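Side-chain contact in topoisomerase I-like protein (Leishmania donovani, PDB 2B9S), which probably relaxes supercoiled DNA, with its partner subunit, as a type I topoisomerase that nicks and reseals one strand: residues Val279-Ile284 and Asn370-Ser375. Sequence-based numbering, arbitrary orientation.
Sequences VAMYFI and NDHLKS. With nucleotides of chain C.
Met281, on helix 272-287, reaches across to helix 366-373 and meets His372 and Leu373 with the last two atoms of its chain. SD lies at the rim of the His372 imidazole, near the ring plane and 3.9 Å from CD2; it is 84° off the ring normal, an edge-on Met-aromatic contact in which the sulfur faces the ring carbon and not the pi face. In His372 the anti setting of CG to the backbone N (chi1 -175°) directs the ring toward the methionine. Beyond the sulfur, Met281 bends at chi3, and this turn carries CE to within 4.2 Å of Leu373 CD2, the two chains running past each other in opposite directions. Ile259 and Tyr263 of helix 236-266 also pack on Met281, and Phe376 meets the His372 ring edge-to-face.

Other residues of the same segment hold the DNA. Asn370 ND2 donates to OP2 of DC17 of chain C at 2.9 Å, a fairly straight bond (163°), while its OD1 accepts from Ala382 N, which helps fix the amide's rotation. Lys374 NZ hydrogen-bonds OP1 of the next phosphate, DT18 of chain C, at 2.9 Å, Asn370 O at 3.1 Å, approaching from above the carbonyl plane, and Leu380 O. Ser375 N and Ser375 OG both donate to His372 O, the hydroxyl at 2.6 Å.

Within the catalytic core, segment 370-375 thus turns His372 and Leu373 to helix 272-287 and Asn370 and Lys374 to consecutive backbone phosphates, consistent with sequence-independent DNA binding. The interhelical contact is small and purely van der Waals and sulfur-aromatic; it buries His372 NE2 without a modelled partner, which would probably disfavour a charged imidazole.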
loop_
_atom_site.group_PDB
_atom_site.type_symbol
_atom_site.label_atom_id
_atom_site.label_comp_id
_atom_site.label_asym_id
_atom_site.label_seq_id
_atom_site.Cartn_x
_atom_site.Cartn_y
_atom_site.Cartn_z
ATOM N N VAL D 279 -26.215 -8.665 -0.994
ATOM C CA VAL D 279 -25.386 -9.223 -2.076
ATOM C C VAL D 279 -23.928 -8.745 -1.947
ATOM O O VAL D 279 -22.983 -9.499 -2.228
ATOM C CB VAL D 279 -26.004 -8.909 -3.473
ATOM C CG1 VAL D 279 -25.147 -9.422 -4.612
ATOM C CG2 VAL D 279 -27.419 -9.511 -3.568
ATOM N N ALA D 280 -23.751 -7.503 -1.489
ATOM C CA ALA D 280 -22.413 -6.940 -1.310
ATOM C C ALA D 280 -21.696 -7.674 -0.198
ATOM O O ALA D 280 -20.530 -8.078 -0.359
ATOM C CB ALA D 280 -22.472 -5.443 -1.039
ATOM N N MET D 281 -22.382 -7.880 0.927
ATOM C CA MET D 281 -21.746 -8.630 2.006
ATOM C C MET D 281 -21.558 -10.123 1.691
ATOM O O MET D 281 -20.599 -10.738 2.137
ATOM C CB MET D 281 -22.322 -8.299 3.402
ATOM C CG MET D 281 -23.766 -8.531 3.641
ATOM S SD MET D 281 -24.329 -7.577 5.085
ATOM C CE MET D 281 -24.045 -8.755 6.411
ATOM N N TYR D 282 -22.424 -10.674 0.848
ATOM C CA TYR D 282 -22.223 -11.998 0.278
ATOM C C TYR D 282 -20.936 -12.099 -0.561
ATOM O O TYR D 282 -20.194 -13.090 -0.449
ATOM C CB TYR D 282 -23.436 -12.374 -0.572
ATOM C CG TYR D 282 -23.276 -13.642 -1.383
ATOM C CD1 TYR D 282 -23.460 -14.902 -0.798
ATOM C CD2 TYR D 282 -22.959 -13.584 -2.741
ATOM C CE1 TYR D 282 -23.317 -16.071 -1.542
ATOM C CE2 TYR D 282 -22.809 -14.741 -3.495
ATOM C CZ TYR D 282 -22.996 -15.990 -2.891
ATOM O OH TYR D 282 -22.858 -17.147 -3.639
ATOM N N PHE D 283 -20.699 -11.098 -1.426
ATOM C CA PHE D 283 -19.474 -11.023 -2.224
ATOM C C PHE D 283 -18.222 -10.856 -1.374
ATOM O O PHE D 283 -17.233 -11.518 -1.623
ATOM C CB PHE D 283 -19.516 -9.887 -3.256
ATOM C CG PHE D 283 -20.412 -10.152 -4.434
ATOM C CD1 PHE D 283 -20.896 -11.432 -4.704
ATOM C CD2 PHE D 283 -20.743 -9.120 -5.298
ATOM C CE1 PHE D 283 -21.733 -11.675 -5.786
ATOM C CE2 PHE D 283 -21.557 -9.349 -6.396
ATOM C CZ PHE D 283 -22.057 -10.640 -6.638
ATOM N N ILE D 284 -18.269 -9.946 -0.404
ATOM C CA ILE D 284 -17.139 -9.654 0.486
ATOM C C ILE D 284 -16.787 -10.878 1.351
ATOM O O ILE D 284 -15.602 -11.213 1.530
ATOM C CB ILE D 284 -17.428 -8.407 1.367
ATOM C CG1 ILE D 284 -17.487 -7.140 0.496
ATOM C CG2 ILE D 284 -16.414 -8.270 2.492
ATOM C CD1 ILE D 284 -18.009 -5.903 1.203
ATOM N N ASN D 370 -20.412 -0.765 6.407
ATOM C CA ASN D 370 -19.609 -0.903 7.607
ATOM C C ASN D 370 -20.361 -0.567 8.888
ATOM O O ASN D 370 -20.044 -1.118 9.941
ATOM C CB ASN D 370 -18.299 -0.110 7.514
ATOM C CG ASN D 370 -17.270 -0.779 6.623
ATOM O OD1 ASN D 370 -17.134 -2.001 6.626
ATOM N ND2 ASN D 370 -16.522 0.020 5.876
ATOM N N ASP D 371 -21.341 0.337 8.804
ATOM C CA ASP D 371 -22.217 0.626 9.942
ATOM C C ASP D 371 -23.106 -0.573 10.285
ATOM O O ASP D 371 -23.211 -0.956 11.456
ATOM C CB ASP D 371 -23.035 1.902 9.713
ATOM C CG ASP D 371 -22.193 3.174 9.871
ATOM O OD1 ASP D 371 -21.040 3.067 10.327
ATOM O OD2 ASP D 371 -22.668 4.282 9.550
ATOM N N HIS D 372 -23.699 -1.193 9.269
ATOM C CA HIS D 372 -24.475 -2.407 9.491
ATOM C C HIS D 372 -23.661 -3.514 10.181
ATOM O O HIS D 372 -24.160 -4.172 11.090
ATOM C CB HIS D 372 -25.089 -2.925 8.190
ATOM C CG HIS D 372 -25.985 -4.111 8.378
ATOM N ND1 HIS D 372 -27.094 -4.086 9.199
ATOM C CD2 HIS D 372 -25.946 -5.355 7.838
ATOM C CE1 HIS D 372 -27.696 -5.264 9.159
ATOM N NE2 HIS D 372 -27.017 -6.052 8.343
ATOM N N LEU D 373 -22.416 -3.698 9.745
ATOM C CA LEU D 373 -21.500 -4.700 10.300
ATOM C C LEU D 373 -21.176 -4.514 11.793
ATOM O O LEU D 373 -20.987 -5.491 12.503
ATOM C CB LEU D 373 -20.202 -4.764 9.474
ATOM C CG LEU D 373 -20.214 -5.403 8.084
ATOM C CD1 LEU D 373 -18.829 -5.300 7.414
ATOM C CD2 LEU D 373 -20.708 -6.878 8.103
ATOM N N LYS D 374 -21.103 -3.269 12.250
ATOM C CA LYS D 374 -20.928 -2.951 13.675
ATOM C C LYS D 374 -22.052 -3.493 14.568
ATOM O O LYS D 374 -21.877 -3.601 15.776
ATOM C CB LYS D 374 -20.849 -1.437 13.894
ATOM C CG LYS D 374 -19.727 -0.727 13.191
ATOM C CD LYS D 374 -18.354 -1.250 13.595
ATOM C CE LYS D 374 -17.256 -0.513 12.829
ATOM N NZ LYS D 374 -17.331 -0.762 11.340
ATOM N N SER D 375 -23.206 -3.808 13.972
ATOM C CA SER D 375 -24.353 -4.352 14.700
ATOM C C SER D 375 -24.144 -5.812 15.113
ATOM O O SER D 375 -24.801 -6.288 16.041
ATOM C CB SER D 375 -25.641 -4.206 13.873
ATOM O OG SER D 375 -25.747 -5.218 12.877
ATOM P P DC C 17 -12.928 -1.118 5.398
ATOM O OP1 DC C 17 -12.866 -2.368 6.195
ATOM O OP2 DC C 17 -14.071 -0.895 4.519
ATOM O "O5'" DC C 17 -12.867 0.058 6.446
ATOM C "C5'" DC C 17 -11.924 0.111 7.503
ATOM C "C4'" DC C 17 -12.090 1.483 8.114
ATOM O "O4'" DC C 17 -11.498 2.470 7.233
ATOM C "C3'" DC C 17 -13.540 1.936 8.308
ATOM O "O3'" DC C 17 -13.630 2.455 9.613
ATOM C "C2'" DC C 17 -13.706 3.092 7.334
ATOM C "C1'" DC C 17 -12.285 3.656 7.328
ATOM N N1 DC C 17 -11.976 4.582 6.188
ATOM C C2 DC C 17 -11.096 5.644 6.402
ATOM O O2 DC C 17 -10.596 5.794 7.545
ATOM N N3 DC C 17 -10.815 6.484 5.363
ATOM C C4 DC C 17 -11.383 6.296 4.164
ATOM N N4 DC C 17 -11.076 7.179 3.211
ATOM C C5 DC C 17 -12.292 5.229 3.908
ATOM C C6 DC C 17 -12.550 4.396 4.935
ATOM P P DT C 18 -14.931 2.306 10.515
ATOM O OP1 DT C 18 -15.023 0.912 10.950
ATOM O OP2 DT C 18 -16.090 2.864 9.775
ATOM O "O5'" DT C 18 -14.615 3.276 11.752
ATOM C "C5'" DT C 18 -13.281 3.472 12.226
ATOM C "C4'" DT C 18 -12.956 4.946 12.421
ATOM O "O4'" DT C 18 -12.684 5.558 11.141
ATOM C "C3'" DT C 18 -14.063 5.783 13.067
ATOM O "O3'" DT C 18 -13.574 6.296 14.311
ATOM C "C2'" DT C 18 -14.376 6.901 12.073
ATOM C "C1'" DT C 18 -13.130 6.903 11.184
ATOM N N1 DT C 18 -13.354 7.301 9.771
ATOM C C2 DT C 18 -12.637 8.353 9.257
ATOM O O2 DT C 18 -11.847 8.998 9.911
ATOM N N3 DT C 18 -12.912 8.642 7.939
ATOM C C4 DT C 18 -13.792 7.985 7.105
ATOM O O4 DT C 18 -13.927 8.340 5.930
ATOM C C5 DT C 18 -14.516 6.892 7.716
ATOM C C7 DT C 18 -15.598 6.127 6.982
ATOM C C6 DT C 18 -14.254 6.613 8.992
#